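6-pyruvoyl tetrahydropterin synthase (Plasmodium falciparum, PDB 1Y13) belongs to the zinc-containing 6-pyruvoyl tetrahydropterin synthase family, assembling as six subunits that hold biopterin where neighbouring chains meet. Local coordinates at residues Y68-S73 and K156-H161; H37-N42 and K131-E136; F31-A36 and K81-L86; Q140-Q145 and I163-S168. All coordinates share one frame; numbering follows the deposited sequence.

Four contacts show how one subunit contributes opposite halves to two separate biopterin sites. Interaction 1 and interaction 2 lie on opposite sides of the chain's centre, their own centres about 33 Å apart, and each offers biopterin a different wall: the rings of Tyr68 and Phe72 sandwich the ligand, while His37 and Glu136 bring zinc and a carboxylate. The missing half comes from a neighbouring subunit in each case. Between these ends run the apolar layers of interactions 3 and 4, centres about 12 Å apart, which merge where Phe33 CE1 meets Ile142 CD1 at 3.6 Å. Interaction 2 joins the same core through Thr135, which packs on Val167 of interaction 4.

Interaction 1 of 4, residues Y68-S73 and K156-H161; sequences YVIDFS and KSRHIH. With BIO (biopterin), chain G.
Arg158 meets Val69 edge-on, its flat guanidinium directed at a backbone oxygen rather than laid over a side chain. A bend at chi3 (61°) swings the group round until NE donates to Val69 O over 3.0 Å at 160°, with that oxygen practically in the guanidinium plane. Along the same edge NH2 reaches Tyr68 O at 3.0 Å, a weak bond, and makes a second weak one to Val69 O. Its charge has a salt-bridge partner in Asp66, so the arginine reaches two carbonyls of the turn and, before it in sequence, a carboxylate. A water joins Val69 O to Arg158 O, lengthening the polar seam.

Beneath this seam the contact is apolar. Ile70 and Ile160 cross at about a right angle, the CD1 tip of Ile160 meeting the flank of Ile70, 4.0 Å from both its CB and its CD1, while Val69 CG1 lies more loosely against Ile160 CG1. Held in this way, the turn presents its other groups to biopterin. The rings of Tyr68 and Phe72 lie over opposite faces of the pterin; between them Ile70 O accepts from ligand N2 at 2.7 Å, and Phe72 N donates to ligand N1 at 3.0 Å. Asp71 caps the new helix, its OD1 accepting from Ser73 N.

The contact therefore joins two helix ends: helix 72-86 starts at the capped turn, and helix 152-157 finishes in a Schellman motif at His159. Leu154 of the latter helix packs on Ile70, and Val59 of strand 49-62 supports both Val69 and Ile70.

Interaction 2 of 4, residues H37-N42 and K131-E136; sequences HFIAYN and KHSSTE. With ZN (zinc ion), chain D; BIO (biopterin), chain E.
Ser133 OG has two partners, the ring of His37 and a water. His37 ND1 donates to it over 2.9 Å at 163°, the oxygen lying in the imidazole plane, and the water at 2.8 Å links it onward to Phe38 N. The serine is the centre of an inverse gamma turn, and its side chain points toward the 37-42 segment. Another water gathers Phe38 O, Ala40 N and Ser133 N, so it connects the two backbones at this point.

Further along, His132 turns the edge of its ring to Ala40 O, with CD2 3.3 Å away, while its ND1 is held by Glu137. Ile39 reaches with CD1 to Ser134 CA at 4.1 Å. Glu136, at the start of helix 135-150, accepts biopterin N2 on OE2 at 2.7 Å and N3 on OE1.

On the far side of the His37 ring NE2 binds the zinc ion at 2.3 Å, alongside His49, His51 and biopterin O9 and O10. With ND1 donating to Ser133 OG, NE2 serves as the metal-binding nitrogen, consistent with a second-shell role in which the serine helps set the rotation of the ring.

Interaction 3 of 4, residues F31-A36 and K81-L86; sequences FSFNCA and KVCNKL
Phe33 and Leu86 supply the main bump and cover of this interface. The two side chains lie side by side and point the same way, so that one leucine methyl, CD2, settles over the middle of the phenyl face, 3.8 Å from the centroid and only 9° off the ring normal, a CH-pi contact. Leu86 CB fits closer to the root of the ring, beside CD2 of Phe33. With CG placed between the backbone N and the carbonyl carbon (chi1 51°), the ring stands up from the strand to take this cover.

Cys83 forms the second bump. Its sulfur meets the edge of the same ring, SG lying 4.2 Å from Phe33 CD1 in a sulfur-aromatic contact, and also fills the hollow over the backbone at Phe31, 3.6 Å from Phe31 C. Its CB rests on Ser32 O at 3.6 Å, and a water links that oxygen to Asn84 OD1. Beyond the leucine, Cys35 SG comes to 3.2 Å from Leu86 O.

Strand 32-36 and helix 81-86 run almost parallel, 11° between their directions, with axes only 7.0 Å apart. Backbone bonds tie the strand to 49-62, where Tyr53 lies nearly parallel to the Phe33 ring, while Ile138 and Ile142 of helix 135-150 also pack on that phenylalanine, placing it between the sheet and two helices.

Interaction 4 of 4, residues Q140-Q145 and I163-S168; sequences QYILNQ and IEISVS
Ile142 opens the contact, pressing its CG2 branch on the end of Ile165, CG2 to CD1 at 3.8 Å. The two isoleucines cross at about a right angle, so the methyl of one meets the tip of the other instead of running alongside it. The other branch of Ile142 stretches down the strand, its CD1 lying 4.3 Å from Val167 CG2, a looser touch. One residue therefore spans two strand positions that face the helix.

Leu143 comes next and does the same towards the start of the strand. Its CG is anti to the backbone N (chi1 177°), which carries the branch towards the sheet although the residue sits on the flank of the helix. CD1 then touches two neighbours, 3.7 Å from Ile163 CG2 and 4.1 Å from Ile165 CG2. Ile165 is thus shared: its CD1 serves Ile142, and its CG2 serves Leu143.

No hydrogen bond crosses this interface; its touching groups are aliphatic, mostly methyls, and the strand offers every second side chain, Ile163, Ile165 and Val167, to the helix. The helix passes at 140° to the strand, with axes 8.8 Å apart. Leu57 of strand 49-62 and Val177 of strand 173-180 widen the apolar floor around Ile165. Helices packed on one face of an antiparallel sheet, inserted in sequence between its first and last strand pairs, are characteristic of the tunnelling fold (T-fold), to which this family belongs; here helix 135-150 lies between strands 49-62 and 162-168.

Interaction 1 of 4, residues Y68-S73 and K156-H161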
# COMPACT_ATOMS: atom_id res chain seq x y z
N TYR A 68 -0.50 27.29 6.65
CA TYR A 68 0.38 26.12 6.67
C TYR A 68 1.19 26.00 7.96
O TYR A 68 1.52 27.00 8.59
CB TYR A 68 1.42 26.23 5.56
CG TYR A 68 0.91 26.35 4.14
CD1 TYR A 68 -0.32 25.83 3.76
CD2 TYR A 68 1.70 26.97 3.18
CE1 TYR A 68 -0.76 25.94 2.44
CE2 TYR A 68 1.28 27.08 1.86
CZ TYR A 68 0.05 26.57 1.49
OH TYR A 68 -0.37 26.67 0.17
N VAL A 69 1.56 24.76 8.32
CA VAL A 69 2.66 24.57 9.24
C VAL A 69 3.92 25.05 8.50
O VAL A 69 4.66 25.90 9.00
CB VAL A 69 2.82 23.10 9.69
CG1 VAL A 69 4.16 22.90 10.42
CG2 VAL A 69 1.67 22.69 10.59
N ILE A 70 4.12 24.48 7.31
CA ILE A 70 5.10 24.88 6.30
C ILE A 70 4.59 24.29 4.96
O ILE A 70 3.90 23.28 4.96
CB ILE A 70 6.57 24.41 6.64
CG1 ILE A 70 7.61 25.02 5.69
CG2 ILE A 70 6.72 22.87 6.68
CD1 ILE A 70 9.02 25.06 6.25
N ASP A 71 4.90 24.95 3.84
CA ASP A 71 4.50 24.49 2.51
C ASP A 71 5.00 23.07 2.23
O ASP A 71 6.17 22.78 2.41
CB ASP A 71 5.02 25.45 1.44
CG ASP A 71 4.22 25.39 0.13
OD1 ASP A 71 3.83 24.29 -0.31
OD2 ASP A 71 3.98 26.45 -0.48
N PHE A 72 4.10 22.17 1.81
CA PHE A 72 4.50 20.81 1.47
C PHE A 72 5.62 20.83 0.42
O PHE A 72 6.55 20.04 0.50
CB PHE A 72 3.33 20.00 0.89
CG PHE A 72 2.28 19.57 1.89
CD1 PHE A 72 2.63 18.86 3.03
CD2 PHE A 72 0.93 19.75 1.61
CE1 PHE A 72 1.65 18.43 3.92
CE2 PHE A 72 -0.06 19.32 2.49
CZ PHE A 72 0.29 18.67 3.65
N SER A 73 5.54 21.75 -0.55
CA SER A 73 6.53 21.83 -1.64
C SER A 73 7.96 22.09 -1.17
O SER A 73 8.91 21.61 -1.77
CB SER A 73 6.12 22.86 -2.68
OG SER A 73 6.28 24.16 -2.15
N LYS A 156 12.71 28.27 12.63
CA LYS A 156 12.44 29.06 13.83
C LYS A 156 11.47 30.21 13.63
O LYS A 156 10.69 30.51 14.54
CB LYS A 156 13.74 29.62 14.43
CG LYS A 156 14.77 28.57 14.83
CD LYS A 156 14.21 27.49 15.76
CE LYS A 156 15.36 26.85 16.57
NZ LYS A 156 16.02 27.88 17.46
N SER A 157 11.53 30.88 12.49
CA SER A 157 10.59 31.97 12.21
C SER A 157 9.14 31.46 12.08
O SER A 157 8.18 32.18 12.38
CB SER A 157 11.00 32.75 10.95
OG SER A 157 11.00 31.92 9.79
N ARG A 158 8.99 30.20 11.66
CA ARG A 158 7.68 29.57 11.56
C ARG A 158 7.30 28.83 12.85
O ARG A 158 6.23 28.26 12.96
CB ARG A 158 7.60 28.66 10.32
CG ARG A 158 7.79 29.45 9.02
CD ARG A 158 7.40 28.68 7.77
NE ARG A 158 6.00 28.28 7.78
CZ ARG A 158 5.00 28.93 7.18
NH1 ARG A 158 5.21 30.04 6.49
NH2 ARG A 158 3.77 28.43 7.26
N HIS A 159 8.20 28.85 13.82
CA HIS A 159 7.98 28.20 15.13
C HIS A 159 7.89 26.68 15.05
O HIS A 159 7.18 26.04 15.84
CB HIS A 159 6.76 28.77 15.84
CG HIS A 159 6.93 30.18 16.33
ND1 HIS A 159 7.82 30.53 17.32
CD2 HIS A 159 6.27 31.32 16.01
CE1 HIS A 159 7.73 31.82 17.56
NE2 HIS A 159 6.79 32.33 16.78
N ILE A 160 8.61 26.11 14.10
CA ILE A 160 8.78 24.66 13.99
C ILE A 160 9.78 24.22 15.07
O ILE A 160 10.87 24.79 15.18
CB ILE A 160 9.24 24.28 12.57
CG1 ILE A 160 8.06 24.48 11.60
CG2 ILE A 160 9.77 22.82 12.52
CD1 ILE A 160 8.46 24.79 10.17
N HIS A 161 9.39 23.24 15.89
CA HIS A 161 10.18 22.89 17.08
C HIS A 161 10.63 21.44 17.09
O HIS A 161 11.36 21.02 17.99
CB HIS A 161 9.44 23.27 18.39
CG HIS A 161 8.02 22.80 18.45
ND1 HIS A 161 6.99 23.45 17.82
CD2 HIS A 161 7.47 21.71 19.05
CE1 HIS A 161 5.85 22.80 18.02
NE2 HIS A 161 6.12 21.74 18.77
N1 BIO G . 1.20 22.95 2.01
N2 BIO G . 1.34 22.60 4.29
C2 BIO G . 0.57 22.68 3.17
N3 BIO G . -0.77 22.51 3.21
C4 BIO G . -1.55 22.61 2.11
O4 BIO G . -2.78 22.46 2.15
C4A BIO G . -0.93 22.87 0.80
C8A BIO G . 0.52 23.04 0.84
N8 BIO G . 1.13 23.28 -0.32
C7 BIO G . 0.46 23.39 -1.47
C6 BIO G . -0.89 23.22 -1.55
N5 BIO G . -1.59 22.98 -0.38
C9 BIO G . -1.54 23.39 -2.91
O9 BIO G . -2.97 23.62 -2.85
C10 BIO G . -1.42 22.28 -3.98
O10 BIO G . -2.03 21.02 -3.57
C11 BIO G . -0.02 22.25 -4.62
O HOH W 1 4.95 26.11 11.89

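Interaction 2 of 4, residues H37-N42 and K131-E136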
# COMPACT_ATOMS: atom_id res chain seq x y z
N HIS A 37 25.90 -1.41 -0.08
CA HIS A 37 26.58 -1.24 1.20
C HIS A 37 26.86 -2.61 1.82
O HIS A 37 26.37 -3.63 1.33
CB HIS A 37 25.72 -0.38 2.17
CG HIS A 37 24.74 -1.18 2.98
ND1 HIS A 37 24.76 -1.18 4.36
CD2 HIS A 37 23.72 -1.98 2.61
CE1 HIS A 37 23.78 -1.95 4.81
NE2 HIS A 37 23.13 -2.45 3.77
N PHE A 38 27.65 -2.63 2.88
CA PHE A 38 27.64 -3.77 3.77
C PHE A 38 27.91 -3.27 5.16
O PHE A 38 28.65 -2.31 5.36
CB PHE A 38 28.63 -4.88 3.32
CG PHE A 38 30.07 -4.45 3.28
CD1 PHE A 38 30.85 -4.52 4.41
CD2 PHE A 38 30.65 -3.97 2.10
CE1 PHE A 38 32.20 -4.12 4.38
CE2 PHE A 38 31.98 -3.59 2.05
CZ PHE A 38 32.75 -3.64 3.19
N ILE A 39 27.27 -3.89 6.14
CA ILE A 39 27.56 -3.59 7.53
C ILE A 39 28.81 -4.30 8.05
O ILE A 39 29.05 -5.46 7.75
CB ILE A 39 26.31 -3.81 8.40
CG1 ILE A 39 25.45 -2.53 8.31
CG2 ILE A 39 26.70 -4.11 9.83
CD1 ILE A 39 23.98 -2.76 8.47
N ALA A 40 29.63 -3.56 8.78
CA ALA A 40 30.78 -4.15 9.44
C ALA A 40 30.94 -3.50 10.81
O ALA A 40 30.95 -2.28 10.91
CB ALA A 40 32.02 -3.95 8.57
N TYR A 41 31.00 -4.31 11.86
CA TYR A 41 31.29 -3.85 13.21
C TYR A 41 32.20 -4.89 13.87
O TYR A 41 32.60 -5.84 13.20
CB TYR A 41 30.01 -3.59 14.00
CG TYR A 41 29.01 -4.74 14.08
CD1 TYR A 41 29.14 -5.73 15.06
CD2 TYR A 41 27.92 -4.80 13.22
CE1 TYR A 41 28.23 -6.77 15.16
CE2 TYR A 41 26.99 -5.82 13.31
CZ TYR A 41 27.15 -6.80 14.27
OH TYR A 41 26.23 -7.83 14.37
N ASN A 42 32.54 -4.72 15.15
CA ASN A 42 33.51 -5.63 15.76
C ASN A 42 33.11 -7.10 15.70
O ASN A 42 32.07 -7.49 16.21
CB ASN A 42 33.84 -5.23 17.20
CG ASN A 42 34.82 -4.08 17.27
OD1 ASN A 42 35.97 -4.20 16.83
ND2 ASN A 42 34.37 -2.95 17.82
N LYS A 131 29.93 5.88 11.19
CA LYS A 131 30.77 4.75 11.57
C LYS A 131 30.31 3.44 10.94
O LYS A 131 31.12 2.56 10.66
CB LYS A 131 30.90 4.55 13.08
CG LYS A 131 31.25 5.76 13.89
CD LYS A 131 31.48 5.40 15.37
CE LYS A 131 32.82 4.69 15.65
NZ LYS A 131 33.20 4.91 17.13
N HIS A 132 29.00 3.31 10.73
CA HIS A 132 28.42 2.15 10.07
C HIS A 132 27.37 2.60 9.07
O HIS A 132 26.67 3.57 9.30
CB HIS A 132 27.74 1.20 11.07
CG HIS A 132 28.52 0.95 12.31
ND1 HIS A 132 28.59 1.85 13.35
CD2 HIS A 132 29.27 -0.12 12.69
CE1 HIS A 132 29.35 1.36 14.31
NE2 HIS A 132 29.78 0.17 13.93
N SER A 133 27.24 1.87 7.96
CA SER A 133 26.19 2.15 7.00
C SER A 133 24.86 1.50 7.41
O SER A 133 24.17 0.89 6.61
CB SER A 133 26.59 1.72 5.58
OG SER A 133 26.93 0.35 5.53
N SER A 134 24.50 1.64 8.68
CA SER A 134 23.22 1.17 9.16
C SER A 134 22.18 2.22 8.82
O SER A 134 22.50 3.40 8.63
CB SER A 134 23.26 0.93 10.67
OG SER A 134 23.36 2.16 11.39
N THR A 135 20.94 1.79 8.77
CA THR A 135 19.79 2.63 8.49
C THR A 135 19.64 3.75 9.53
O THR A 135 19.38 4.90 9.16
CB THR A 135 18.51 1.71 8.41
OG1 THR A 135 18.82 0.58 7.58
CG2 THR A 135 17.37 2.41 7.78
N GLU A 136 19.83 3.42 10.81
CA GLU A 136 19.92 4.40 11.90
C GLU A 136 20.95 5.50 11.64
O GLU A 136 20.64 6.66 11.72
CB GLU A 136 20.26 3.73 13.25
CG GLU A 136 19.17 2.81 13.82
CD GLU A 136 19.39 1.35 13.45
OE1 GLU A 136 19.79 1.09 12.29
OE2 GLU A 136 19.19 0.47 14.32
ZN ZN D . 21.66 -4.13 4.30
N1 BIO E . 19.53 -3.70 11.69
N2 BIO E . 18.88 -1.95 13.08
C2 BIO E . 19.40 -2.38 11.89
N3 BIO E . 19.80 -1.54 10.91
C4A BIO E . 20.51 -3.33 9.43
C8A BIO E . 20.06 -4.20 10.53
N8 BIO E . 20.19 -5.54 10.37
C7 BIO E . 20.70 -6.09 9.24
C6 BIO E . 21.11 -5.29 8.20
N5 BIO E . 21.00 -3.94 8.33
C9 BIO E . 21.68 -5.90 6.93
O9 BIO E . 22.63 -4.99 6.25
C10 BIO E . 20.60 -6.39 5.91
O10 BIO E . 20.30 -5.37 4.94
C11 BIO E . 19.27 -6.89 6.50
O HOH W 2 28.75 0.21 3.44
O HOH W 3 29.33 -0.50 7.68
O HOH W 4 31.68 0.02 9.54

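Interaction 3 of 4, residues F31-A36 and K81-L86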
# COMPACT_ATOMS: atom_id res chain seq x y z
N PHE A 31 11.01 9.59 -2.95
CA PHE A 31 12.03 10.01 -1.99
C PHE A 31 12.95 8.82 -1.66
O PHE A 31 12.98 8.33 -0.53
CB PHE A 31 11.42 10.55 -0.69
CG PHE A 31 10.38 11.63 -0.89
CD1 PHE A 31 10.39 12.45 -2.02
CD2 PHE A 31 9.42 11.85 0.09
CE1 PHE A 31 9.43 13.44 -2.20
CE2 PHE A 31 8.44 12.84 -0.08
CZ PHE A 31 8.45 13.64 -1.21
N SER A 32 13.70 8.38 -2.67
CA SER A 32 14.51 7.18 -2.56
C SER A 32 15.94 7.37 -3.01
O SER A 32 16.24 8.23 -3.82
CB SER A 32 13.88 6.07 -3.40
OG SER A 32 12.64 5.71 -2.82
N PHE A 33 16.81 6.56 -2.45
CA PHE A 33 18.14 6.40 -2.99
C PHE A 33 18.47 4.90 -3.04
O PHE A 33 18.28 4.17 -2.07
CB PHE A 33 19.18 7.23 -2.22
CG PHE A 33 19.16 7.06 -0.72
CD1 PHE A 33 18.27 7.77 0.07
CD2 PHE A 33 20.11 6.25 -0.09
CE1 PHE A 33 18.26 7.62 1.45
CE2 PHE A 33 20.12 6.11 1.30
CZ PHE A 33 19.20 6.79 2.08
N ASN A 34 18.95 4.45 -4.21
CA ASN A 34 19.25 3.04 -4.40
C ASN A 34 20.75 2.83 -4.31
O ASN A 34 21.47 3.22 -5.23
CB ASN A 34 18.70 2.51 -5.76
CG ASN A 34 17.25 2.94 -6.01
OD1 ASN A 34 16.44 3.07 -5.09
ND2 ASN A 34 16.92 3.16 -7.25
N CYS A 35 21.20 2.22 -3.22
CA CYS A 35 22.63 2.14 -2.89
C CYS A 35 23.11 0.73 -2.54
O CYS A 35 22.32 -0.10 -2.08
CB CYS A 35 22.92 3.04 -1.69
SG CYS A 35 22.81 4.79 -2.13
N ALA A 36 24.40 0.49 -2.75
CA ALA A 36 25.06 -0.69 -2.26
C ALA A 36 25.72 -0.38 -0.91
O ALA A 36 26.06 0.77 -0.63
CB ALA A 36 26.10 -1.20 -3.28
N LYS A 81 16.34 16.57 -2.87
CA LYS A 81 17.72 17.01 -3.05
C LYS A 81 18.69 16.13 -2.29
O LYS A 81 19.71 15.71 -2.83
CB LYS A 81 17.85 18.46 -2.57
CG LYS A 81 19.20 19.08 -2.83
CD LYS A 81 19.19 20.53 -2.41
CE LYS A 81 20.57 21.14 -2.54
NZ LYS A 81 20.56 22.59 -2.20
N VAL A 82 18.39 15.83 -1.03
CA VAL A 82 19.30 15.02 -0.21
C VAL A 82 19.36 13.57 -0.73
O VAL A 82 20.44 12.99 -0.82
CB VAL A 82 18.99 15.13 1.32
CG1 VAL A 82 19.83 14.17 2.11
CG2 VAL A 82 19.27 16.56 1.80
N CYS A 83 18.21 13.03 -1.13
CA CYS A 83 18.13 11.70 -1.71
C CYS A 83 18.93 11.59 -3.02
O CYS A 83 19.61 10.60 -3.24
CB CYS A 83 16.66 11.31 -1.98
SG CYS A 83 15.65 10.95 -0.49
N ASN A 84 18.79 12.58 -3.89
CA ASN A 84 19.50 12.63 -5.14
C ASN A 84 21.02 12.54 -4.99
O ASN A 84 21.68 11.92 -5.82
CB ASN A 84 19.11 13.87 -5.94
CG ASN A 84 17.70 13.75 -6.56
OD1 ASN A 84 17.11 12.66 -6.58
ND2 ASN A 84 17.17 14.87 -7.06
N LYS A 85 21.58 13.13 -3.93
CA LYS A 85 23.02 13.12 -3.71
C LYS A 85 23.52 11.71 -3.37
O LYS A 85 24.62 11.34 -3.75
CB LYS A 85 23.42 14.08 -2.58
CG LYS A 85 23.41 15.55 -2.98
N LEU A 86 22.71 10.96 -2.65
CA LEU A 86 23.06 9.61 -2.23
C LEU A 86 22.83 8.54 -3.33
O LEU A 86 23.60 7.56 -3.44
CB LEU A 86 22.26 9.25 -0.97
CG LEU A 86 22.85 9.60 0.41
CD1 LEU A 86 23.50 10.93 0.38
CD2 LEU A 86 21.79 9.63 1.50
O HOH W 5 16.60 10.06 -5.68

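Interaction 4 of 4, residues Q140-Q145 and I163-S168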
# COMPACT_ATOMS: atom_id res chain seq x y z
N GLN A 140 20.40 9.55 10.73
CA GLN A 140 20.99 10.67 11.45
C GLN A 140 21.69 11.64 10.51
O GLN A 140 21.51 12.86 10.61
CB GLN A 140 21.97 10.17 12.53
CG GLN A 140 21.31 9.29 13.59
CD GLN A 140 22.26 8.85 14.71
OE1 GLN A 140 23.36 8.34 14.46
NE2 GLN A 140 21.83 9.04 15.94
N TYR A 141 22.48 11.11 9.58
CA TYR A 141 23.13 11.96 8.58
C TYR A 141 22.08 12.71 7.71
O TYR A 141 22.21 13.91 7.47
CB TYR A 141 24.10 11.15 7.70
CG TYR A 141 24.60 11.92 6.51
CD1 TYR A 141 25.66 12.82 6.64
CD2 TYR A 141 23.99 11.79 5.26
CE1 TYR A 141 26.14 13.56 5.53
CE2 TYR A 141 24.46 12.51 4.14
CZ TYR A 141 25.51 13.38 4.30
OH TYR A 141 25.94 14.10 3.20
N ILE A 142 21.07 12.00 7.22
CA ILE A 142 20.02 12.63 6.42
C ILE A 142 19.29 13.76 7.20
O ILE A 142 19.06 14.86 6.67
CB ILE A 142 19.07 11.59 5.86
CG1 ILE A 142 19.79 10.82 4.73
CG2 ILE A 142 17.81 12.24 5.32
CD1 ILE A 142 19.05 9.63 4.30
N LEU A 143 19.01 13.50 8.47
CA LEU A 143 18.32 14.48 9.32
C LEU A 143 19.13 15.75 9.43
O LEU A 143 18.59 16.84 9.24
CB LEU A 143 18.04 13.90 10.71
CG LEU A 143 17.39 14.81 11.77
CD1 LEU A 143 15.97 15.14 11.43
CD2 LEU A 143 17.43 14.16 13.09
N ASN A 144 20.42 15.61 9.73
CA ASN A 144 21.31 16.77 9.82
C ASN A 144 21.36 17.54 8.49
O ASN A 144 21.16 18.75 8.48
CB ASN A 144 22.70 16.35 10.28
CG ASN A 144 22.70 15.79 11.71
OD1 ASN A 144 21.85 16.11 12.52
ND2 ASN A 144 23.69 14.94 12.00
N GLN A 145 21.56 16.85 7.38
CA GLN A 145 21.51 17.47 6.05
C GLN A 145 20.22 18.24 5.78
O GLN A 145 20.27 19.36 5.27
CB GLN A 145 21.70 16.42 4.95
CG GLN A 145 23.06 15.78 4.91
CD GLN A 145 24.16 16.79 4.65
OE1 GLN A 145 25.01 17.06 5.52
NE2 GLN A 145 24.14 17.38 3.45
N ILE A 163 11.52 17.91 14.34
CA ILE A 163 11.69 17.33 13.02
C ILE A 163 12.00 15.84 13.17
O ILE A 163 12.78 15.43 14.03
CB ILE A 163 12.82 18.05 12.26
CG1 ILE A 163 12.44 19.51 12.02
CG2 ILE A 163 13.07 17.42 10.89
CD1 ILE A 163 13.59 20.37 11.63
N GLU A 164 11.40 15.04 12.31
CA GLU A 164 11.54 13.60 12.38
C GLU A 164 11.66 13.04 10.97
O GLU A 164 10.89 13.42 10.08
CB GLU A 164 10.32 13.03 13.07
CG GLU A 164 10.39 11.56 13.40
CD GLU A 164 9.04 11.05 13.86
OE1 GLU A 164 8.68 11.25 15.05
OE2 GLU A 164 8.34 10.45 13.03
N ILE A 165 12.63 12.16 10.76
CA ILE A 165 12.67 11.42 9.52
C ILE A 165 12.61 9.91 9.77
O ILE A 165 13.15 9.40 10.76
CB ILE A 165 13.91 11.74 8.60
CG1 ILE A 165 15.18 11.21 9.20
CG2 ILE A 165 14.09 13.22 8.30
CD1 ILE A 165 16.01 10.58 8.17
N SER A 166 11.95 9.22 8.87
CA SER A 166 11.97 7.79 8.84
C SER A 166 12.77 7.38 7.63
O SER A 166 12.57 7.92 6.54
CB SER A 166 10.55 7.25 8.69
OG SER A 166 9.88 7.30 9.94
N VAL A 167 13.68 6.44 7.81
CA VAL A 167 14.42 5.89 6.69
C VAL A 167 14.16 4.40 6.66
O VAL A 167 14.52 3.70 7.62
CB VAL A 167 15.95 6.14 6.77
CG1 VAL A 167 16.64 5.58 5.52
CG2 VAL A 167 16.28 7.61 6.90
N SER A 168 13.54 3.91 5.59
CA SER A 168 13.37 2.48 5.45
C SER A 168 14.45 1.88 4.56
O SER A 168 14.78 2.44 3.51
CB SER A 168 11.97 2.15 4.93
OG SER A 168 11.82 2.63 3.62